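Local coordinates for protein alanine racemase (Oenococcus oeni PSU-1, PDB 3HUR) that belongs to the alanine racemase family and joins an N-terminal TIM-barrel-type domain to a C-terminal beta-strand domain, at residues Thr106-Gln114 with Glu143-Ile151; Ser252-Val260 with Tyr329-Leu337. All coordinates share one frame; numbering follows the deposited sequence.

Overall arrangement
The two contacts lie in the two different domains of the chain and do not touch. Contact 1, 106-114 with 143-151, packs two helices on the outside of the parallel barrel of the N-terminal domain. Contact 2, 252-260 with 329-337, pairs two antiparallel strands in the mixed sheet of the C-terminal domain. Their centres are 57 Å apart, on opposite sides of the chain's centre, and their nearest atoms are about 32 Å apart. They follow one another along the chain, contact 1 closing before contact 2 opens. Other subunits reach contact 2, whereas contact 1 is touched by none within the assembly.

Contact 1: Thr106-Gln114 with Glu143-Ile151; sequences TIPSLAWLQ and EISAAKKII
Glu143 meets Leu110 with both its backbone and its side chain. Its carbonyl O lies 3.7 Å from Leu110 CD1, and its CG passes near Leu110 CD2. Ala146, one turn on, offers its methyl to both branches of the same leucine, with CB 3.9 Å from Leu110 CD2. Ala147 follows, its backbone N close to Leu110 CD1. Its CB touches two leucines, 3.8 Å from Leu110 CD1 and 3.7 Å from Leu113 CD1. Leu110 is thus a knob in a hole made by Glu143, Ala146, Ala147 and Ile150. Its CG stands anti to the backbone N (chi1 -170°), which carries both methyls into that hole.

The motif is a pair of nearly parallel helices, their segments at 21° and 10.0 Å apart, on the outer layer of the TIM-barrel-type domain. Strand 103-107 leads into helix 110-114 through a short turn, where Ser109 OG accepts from Trp112 N as the N-cap.

Further along, Ile150 sends CD1 against Gln114 CG, at 3.7 Å, the two side chains crossing at about a right angle. Its CG2 turns instead to the carbonyl O of Leu113. Ile151 closes the inner side of the contact. Its CB does not point at the other segment, but with CG1 beside the backbone N (chi1 -79°) the end of the chain, CD1, comes nearer and meets two partners. Ile107 CD1 meets it tip to tip at 3.7 Å, and Leu113 CD1 lies 3.9 Å from it. Leu157 of strand 157-163 touches both Leu113 and Ile151, while Ile107 also rests on Val125 and Leu127 of strand 123-128.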
loop_
_atom_site.group_PDB
_atom_site.type_symbol
_atom_site.label_atom_id
_atom_site.label_comp_id
_atom_site.label_asym_id
_atom_site.label_seq_id
_atom_site.Cartn_x
_atom_site.Cartn_y
_atom_site.Cartn_z
ATOM N N THR A 106 -31.303 -21.677 10.767
ATOM C CA THR A 106 -32.250 -20.588 10.695
ATOM C C THR A 106 -33.376 -20.953 9.720
ATOM O O THR A 106 -33.140 -21.587 8.698
ATOM C CB THR A 106 -31.583 -19.257 10.266
ATOM O OG1 THR A 106 -31.090 -18.553 11.410
ATOM C CG2 THR A 106 -32.560 -18.363 9.591
ATOM N N ILE A 107 -34.605 -20.586 10.080
ATOM C CA ILE A 107 -35.710 -20.726 9.180
ATOM C C ILE A 107 -35.766 -19.429 8.397
ATOM O O ILE A 107 -35.932 -18.355 8.980
ATOM C CB ILE A 107 -37.052 -20.918 9.887
ATOM C CG1 ILE A 107 -37.009 -22.124 10.817
ATOM C CG2 ILE A 107 -38.116 -21.114 8.826
ATOM C CD1 ILE A 107 -38.333 -22.447 11.495
ATOM N N PRO A 108 -35.629 -19.521 7.078
ATOM C CA PRO A 108 -35.465 -18.319 6.303
ATOM C C PRO A 108 -36.749 -17.715 5.775
ATOM O O PRO A 108 -36.763 -16.519 5.457
ATOM C CB PRO A 108 -34.613 -18.808 5.129
ATOM C CG PRO A 108 -35.105 -20.155 4.900
ATOM C CD PRO A 108 -35.320 -20.713 6.279
ATOM N N SER A 109 -37.792 -18.546 5.636
ATOM C CA SER A 109 -39.047 -18.161 4.962
ATOM C C SER A 109 -40.157 -19.180 5.242
ATOM O O SER A 109 -39.859 -20.354 5.442
ATOM C CB SER A 109 -38.830 -18.064 3.436
ATOM O OG SER A 109 -39.060 -19.318 2.812
ATOM N N LEU A 110 -41.422 -18.738 5.205
ATOM C CA LEU A 110 -42.564 -19.661 5.309
ATOM C C LEU A 110 -42.542 -20.743 4.236
ATOM O O LEU A 110 -42.784 -21.920 4.524
ATOM C CB LEU A 110 -43.918 -18.928 5.282
ATOM C CG LEU A 110 -45.142 -19.807 5.642
ATOM C CD1 LEU A 110 -45.063 -20.283 7.072
ATOM C CD2 LEU A 110 -46.459 -19.073 5.398
ATOM N N ALA A 111 -42.235 -20.370 3.007
ATOM C CA ALA A 111 -42.141 -21.379 1.933
ATOM C C ALA A 111 -41.221 -22.572 2.322
ATOM O O ALA A 111 -41.586 -23.757 2.168
ATOM C CB ALA A 111 -41.678 -20.725 0.634
ATOM N N TRP A 112 -40.054 -22.233 2.866
ATOM C CA TRP A 112 -39.044 -23.219 3.277
ATOM C C TRP A 112 -39.610 -24.239 4.262
ATOM O O TRP A 112 -39.330 -25.423 4.163
ATOM C CB TRP A 112 -37.822 -22.486 3.887
ATOM C CG TRP A 112 -36.685 -23.388 4.335
ATOM C CD1 TRP A 112 -35.545 -23.668 3.645
ATOM C CD2 TRP A 112 -36.597 -24.123 5.566
ATOM N NE1 TRP A 112 -34.759 -24.522 4.365
ATOM C CE2 TRP A 112 -35.385 -24.827 5.541
ATOM C CE3 TRP A 112 -37.439 -24.275 6.669
ATOM C CZ2 TRP A 112 -34.984 -25.646 6.576
ATOM C CZ3 TRP A 112 -37.038 -25.091 7.695
ATOM C CH2 TRP A 112 -35.820 -25.763 7.645
ATOM N N LEU A 113 -40.390 -23.758 5.229
ATOM C CA LEU A 113 -41.036 -24.619 6.257
ATOM C C LEU A 113 -42.124 -25.488 5.681
ATOM O O LEU A 113 -42.252 -26.639 6.052
ATOM C CB LEU A 113 -41.674 -23.781 7.370
ATOM C CG LEU A 113 -40.948 -23.670 8.701
ATOM C CD1 LEU A 113 -41.826 -22.893 9.704
ATOM C CD2 LEU A 113 -40.589 -25.047 9.222
ATOM N N GLN A 114 -42.923 -24.917 4.796
ATOM C CA GLN A 114 -44.032 -25.653 4.188
ATOM C C GLN A 114 -43.510 -26.782 3.338
ATOM O O GLN A 114 -44.102 -27.850 3.332
ATOM C CB GLN A 114 -44.922 -24.737 3.329
ATOM C CG GLN A 114 -45.649 -23.676 4.130
ATOM C CD GLN A 114 -46.192 -22.547 3.268
ATOM O OE1 GLN A 114 -45.853 -22.421 2.090
ATOM N NE2 GLN A 114 -47.024 -21.706 3.867
ATOM N N GLU A 143 -47.775 -14.748 8.699
ATOM C CA GLU A 143 -46.774 -15.761 8.318
ATOM C C GLU A 143 -46.067 -16.391 9.537
ATOM O O GLU A 143 -45.765 -17.595 9.540
ATOM C CB GLU A 143 -45.754 -15.154 7.354
ATOM C CG GLU A 143 -46.282 -14.862 5.932
ATOM C CD GLU A 143 -45.138 -14.528 4.957
ATOM O OE1 GLU A 143 -44.050 -14.101 5.435
ATOM O OE2 GLU A 143 -45.306 -14.702 3.723
ATOM N N ILE A 144 -45.841 -15.594 10.577
ATOM C CA ILE A 144 -45.189 -16.095 11.773
ATOM C C ILE A 144 -46.097 -17.105 12.449
ATOM O O ILE A 144 -45.658 -18.207 12.774
ATOM C CB ILE A 144 -44.792 -14.957 12.732
ATOM C CG1 ILE A 144 -43.663 -14.131 12.110
ATOM C CG2 ILE A 144 -44.364 -15.494 14.097
ATOM C CD1 ILE A 144 -43.628 -12.672 12.549
ATOM N N SER A 145 -47.380 -16.764 12.625
ATOM C CA SER A 145 -48.307 -17.732 13.223
ATOM C C SER A 145 -48.568 -18.921 12.295
ATOM O O SER A 145 -48.707 -20.035 12.775
ATOM C CB SER A 145 -49.616 -17.089 13.726
ATOM O OG SER A 145 -50.348 -16.512 12.680
ATOM N N ALA A 146 -48.585 -18.725 10.982
ATOM C CA ALA A 146 -48.623 -19.896 10.088
ATOM C C ALA A 146 -47.455 -20.791 10.425
ATOM O O ALA A 146 -47.612 -22.002 10.590
ATOM C CB ALA A 146 -48.575 -19.510 8.659
ATOM N N ALA A 147 -46.289 -20.181 10.601
ATOM C CA ALA A 147 -45.058 -20.929 10.807
ATOM C C ALA A 147 -45.043 -21.628 12.157
ATOM O O ALA A 147 -44.574 -22.760 12.258
ATOM C CB ALA A 147 -43.864 -19.999 10.668
ATOM N N LYS A 148 -45.555 -20.959 13.192
ATOM C CA LYS A 148 -45.612 -21.547 14.560
ATOM C C LYS A 148 -46.508 -22.770 14.605
ATOM O O LYS A 148 -46.231 -23.702 15.357
ATOM C CB LYS A 148 -46.132 -20.532 15.564
ATOM C CG LYS A 148 -46.112 -21.008 17.002
ATOM C CD LYS A 148 -46.718 -19.936 17.959
ATOM C CE LYS A 148 -46.471 -20.252 19.466
ATOM N NZ LYS A 148 -46.888 -21.634 19.868
ATOM N N LYS A 149 -47.572 -22.744 13.790
ATOM C CA LYS A 149 -48.459 -23.893 13.571
ATOM C C LYS A 149 -47.708 -25.061 12.996
ATOM O O LYS A 149 -47.863 -26.155 13.498
ATOM C CB LYS A 149 -49.645 -23.555 12.625
ATOM N N ILE A 150 -46.913 -24.842 11.944
ATOM C CA ILE A 150 -46.213 -25.953 11.281
ATOM C C ILE A 150 -45.189 -26.545 12.192
ATOM O O ILE A 150 -45.040 -27.758 12.236
ATOM C CB ILE A 150 -45.538 -25.559 9.975
ATOM C CG1 ILE A 150 -46.597 -25.183 8.941
ATOM C CG2 ILE A 150 -44.643 -26.733 9.446
ATOM C CD1 ILE A 150 -46.069 -24.378 7.784
ATOM N N ILE A 151 -44.522 -25.699 12.963
ATOM C CA ILE A 151 -43.533 -26.155 13.948
ATOM C C ILE A 151 -44.153 -26.939 15.078
ATOM O O ILE A 151 -43.724 -28.045 15.369
ATOM C CB ILE A 151 -42.719 -24.962 14.544
ATOM C CG1 ILE A 151 -41.627 -24.529 13.555
ATOM C CG2 ILE A 151 -42.113 -25.327 15.902
ATOM C CD1 ILE A 151 -41.297 -23.039 13.586
#

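Contact 2: Ser252-Val260 with Tyr329-Leu337; sequences SVCSEIADV and YPIGTRVTL
Ser255 and Val335 form a hydrogen-bonded antiparallel pair: Ser255 N gives to Val335 O at 2.8 Å, and Val335 N gives to Ser255 O at 2.7 Å. The second donor stands 46° above the carbonyl plane. Leu337 N reaches Val253 O in a nearly straight bond (174°), and Ile257 N gives to Thr333 O. Past the strand ends Gly332 N donates to Ile257 O at 2.9 Å, in the carbonyl plane.

This is an antiparallel pair within the mixed sheet of the C-terminal domain. A type II turn, Pro330 to Thr333, leads into strand 334-339. Pro330 O is gripped twice there, by Thr333 N and by Thr333 OG1, the latter at 2.6 Å on a lone pair. A classic bulge at Ala258 and Asp259, facing Thr285, breaks the longer strand. Ala258 O also bonds to Thr357 OG1 of the second subunit.

The side chains of the bridged pairs alternate between two faces. Cys254, Glu256, Arg334 and Thr336 share one, where Cys254 SG and Thr336 OG1 are neighbours and Glu256 OE1 lies 3.4 Å from Gly332 CA. Ser255 and Val335 share the other, with Ser255 OG bonded to Pro9 O.

Ile257 makes several of the apolar contacts. Its CG1 sits beside the backbone N (chi1 -66°) and the chain extends to CD1, which lies 3.8 Å from Tyr329 CB and 4.0 Å from Thr333 CB. Val335 CG2 meets Ile257 CG1. Apart from it, Val260 CG2 packs against Ile331 CG2 and Val253 CG1 against Leu337 CD1.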
loop_
_atom_site.group_PDB
_atom_site.type_symbol
_atom_site.label_atom_id
_atom_site.label_comp_id
_atom_site.label_asym_id
_atom_site.label_seq_id
_atom_site.Cartn_x
_atom_site.Cartn_y
_atom_site.Cartn_z
ATOM N N SER A 252 -2.852 -9.304 22.319
ATOM C CA SER A 252 -1.702 -8.436 22.227
ATOM C C SER A 252 -0.883 -8.891 21.035
ATOM O O SER A 252 -0.925 -10.078 20.644
ATOM C CB SER A 252 -0.820 -8.641 23.417
ATOM O OG SER A 252 -1.390 -8.133 24.602
ATOM N N VAL A 253 -0.137 -7.955 20.450
ATOM C CA VAL A 253 0.880 -8.312 19.499
ATOM C C VAL A 253 2.181 -8.224 20.310
ATOM O O VAL A 253 2.426 -7.242 21.025
ATOM C CB VAL A 253 0.895 -7.429 18.256
ATOM C CG1 VAL A 253 2.054 -7.859 17.317
ATOM C CG2 VAL A 253 -0.420 -7.499 17.519
ATOM N N CYS A 254 2.981 -9.280 20.224
ATOM C CA CYS A 254 4.187 -9.383 20.973
ATOM C C CYS A 254 5.354 -9.693 20.080
ATOM O O CYS A 254 5.201 -10.213 18.971
ATOM C CB CYS A 254 4.083 -10.558 21.943
ATOM S SG CYS A 254 2.831 -10.423 23.144
ATOM N N SER A 255 6.531 -9.451 20.634
ATOM C CA SER A 255 7.766 -9.864 20.042
ATOM C C SER A 255 8.743 -10.191 21.188
ATOM O O SER A 255 8.313 -10.407 22.324
ATOM C CB SER A 255 8.293 -8.760 19.137
ATOM O OG SER A 255 9.506 -9.144 18.506
ATOM N N GLU A 256 10.040 -10.234 20.882
ATOM C CA GLU A 256 11.056 -10.551 21.875
ATOM C C GLU A 256 12.367 -9.877 21.531
ATOM O O GLU A 256 12.574 -9.515 20.401
ATOM C CB GLU A 256 11.249 -12.070 21.973
ATOM C CG GLU A 256 11.876 -12.697 20.737
ATOM C CD GLU A 256 11.885 -14.212 20.779
ATOM O OE1 GLU A 256 12.513 -14.778 21.675
ATOM O OE2 GLU A 256 11.275 -14.849 19.902
ATOM N N ILE A 257 13.250 -9.727 22.507
ATOM C CA ILE A 257 14.543 -9.101 22.299
ATOM C C ILE A 257 15.422 -10.103 21.543
ATOM O O ILE A 257 15.634 -11.197 22.043
ATOM C CB ILE A 257 15.226 -8.786 23.655
ATOM C CG1 ILE A 257 14.460 -7.733 24.433
ATOM C CG2 ILE A 257 16.676 -8.316 23.457
ATOM C CD1 ILE A 257 15.128 -7.303 25.742
ATOM N N ALA A 258 15.924 -9.699 20.369
ATOM C CA ALA A 258 16.836 -10.489 19.531
ATOM C C ALA A 258 18.317 -10.132 19.727
ATOM O O ALA A 258 19.194 -10.925 19.405
ATOM C CB ALA A 258 16.461 -10.353 18.020
ATOM N N ASP A 259 18.584 -8.934 20.247
ATOM C CA ASP A 259 19.945 -8.472 20.450
ATOM C C ASP A 259 19.972 -7.377 21.529
ATOM O O ASP A 259 19.123 -6.483 21.541
ATOM C CB ASP A 259 20.491 -7.943 19.122
ATOM C CG ASP A 259 22.023 -7.735 19.123
ATOM O OD1 ASP A 259 22.722 -8.487 19.834
ATOM O OD2 ASP A 259 22.511 -6.828 18.374
ATOM N N VAL A 260 20.941 -7.471 22.438
ATOM C CA VAL A 260 21.234 -6.409 23.426
ATOM C C VAL A 260 22.691 -5.925 23.297
ATOM O O VAL A 260 23.620 -6.734 23.273
ATOM C CB VAL A 260 21.044 -6.881 24.865
ATOM C CG1 VAL A 260 21.020 -5.679 25.798
ATOM C CG2 VAL A 260 19.763 -7.681 24.998
ATOM N N TYR A 329 18.490 -6.821 29.906
ATOM C CA TYR A 329 17.640 -8.028 29.858
ATOM C C TYR A 329 18.246 -9.072 28.956
ATOM O O TYR A 329 18.952 -8.742 28.020
ATOM C CB TYR A 329 16.216 -7.719 29.397
ATOM C CG TYR A 329 15.443 -6.898 30.374
ATOM C CD1 TYR A 329 15.714 -5.542 30.523
ATOM C CD2 TYR A 329 14.464 -7.458 31.161
ATOM C CE1 TYR A 329 15.025 -4.761 31.426
ATOM C CE2 TYR A 329 13.755 -6.672 32.090
ATOM C CZ TYR A 329 14.055 -5.327 32.198
ATOM O OH TYR A 329 13.397 -4.534 33.096
ATOM N N PRO A 330 17.959 -10.346 29.220
ATOM C CA PRO A 330 18.464 -11.393 28.378
ATOM C C PRO A 330 17.680 -11.534 27.070
ATOM O O PRO A 330 16.471 -11.261 27.014
ATOM C CB PRO A 330 18.237 -12.636 29.224
ATOM C CG PRO A 330 17.039 -12.330 29.973
ATOM C CD PRO A 330 17.155 -10.890 30.322
ATOM N N ILE A 331 18.347 -12.047 26.040
ATOM C CA ILE A 331 17.679 -12.201 24.777
ATOM C C ILE A 331 16.536 -13.161 25.023
ATOM O O ILE A 331 16.598 -13.990 25.910
ATOM C CB ILE A 331 18.646 -12.644 23.624
ATOM C CG1 ILE A 331 19.132 -14.061 23.824
ATOM C CG2 ILE A 331 19.839 -11.663 23.460
ATOM C CD1 ILE A 331 18.478 -15.017 22.880
ATOM N N GLY A 332 15.466 -13.015 24.268
ATOM C CA GLY A 332 14.319 -13.914 24.445
ATOM C C GLY A 332 13.255 -13.353 25.365
ATOM O O GLY A 332 12.207 -13.936 25.489
ATOM N N THR A 333 13.539 -12.211 25.989
ATOM C CA THR A 333 12.606 -11.514 26.841
ATOM C C THR A 333 11.449 -10.951 26.042
ATOM O O THR A 333 11.665 -10.261 25.071
ATOM C CB THR A 333 13.315 -10.350 27.548
ATOM O OG1 THR A 333 14.311 -10.886 28.434
ATOM C CG2 THR A 333 12.344 -9.494 28.333
ATOM N N ARG A 334 10.222 -11.216 26.503
ATOM C CA ARG A 334 9.013 -10.847 25.795
ATOM C C ARG A 334 8.829 -9.369 25.711
ATOM O O ARG A 334 9.138 -8.678 26.653
ATOM C CB ARG A 334 7.789 -11.413 26.498
ATOM C CG ARG A 334 6.487 -11.167 25.722
ATOM C CD ARG A 334 5.359 -11.992 26.283
ATOM N NE ARG A 334 4.657 -11.222 27.296
ATOM C CZ ARG A 334 3.611 -11.644 27.989
ATOM N NH1 ARG A 334 3.123 -12.876 27.834
ATOM N NH2 ARG A 334 3.055 -10.812 28.864
ATOM N N VAL A 335 8.305 -8.906 24.579
ATOM C CA VAL A 335 7.952 -7.506 24.390
ATOM C C VAL A 335 6.508 -7.411 23.915
ATOM O O VAL A 335 6.044 -8.249 23.146
ATOM C CB VAL A 335 8.843 -6.877 23.355
ATOM C CG1 VAL A 335 8.419 -5.486 23.095
ATOM C CG2 VAL A 335 10.318 -6.941 23.816
ATOM N N THR A 336 5.778 -6.422 24.419
ATOM C CA THR A 336 4.379 -6.233 24.040
ATOM C C THR A 336 4.215 -4.862 23.390
ATOM O O THR A 336 4.699 -3.859 23.886
ATOM C CB THR A 336 3.418 -6.364 25.229
ATOM O OG1 THR A 336 3.580 -7.649 25.823
ATOM C CG2 THR A 336 1.978 -6.240 24.771
ATOM N N LEU A 337 3.545 -4.847 22.251
ATOM C CA LEU A 337 3.326 -3.632 21.525
ATOM C C LEU A 337 2.118 -2.924 22.093
ATOM O O LEU A 337 1.253 -3.561 22.674
ATOM C CB LEU A 337 3.170 -3.951 20.038
ATOM C CG LEU A 337 4.589 -3.931 19.462
ATOM C CD1 LEU A 337 5.017 -5.262 18.982
ATOM C CD2 LEU A 337 4.715 -2.818 18.406
#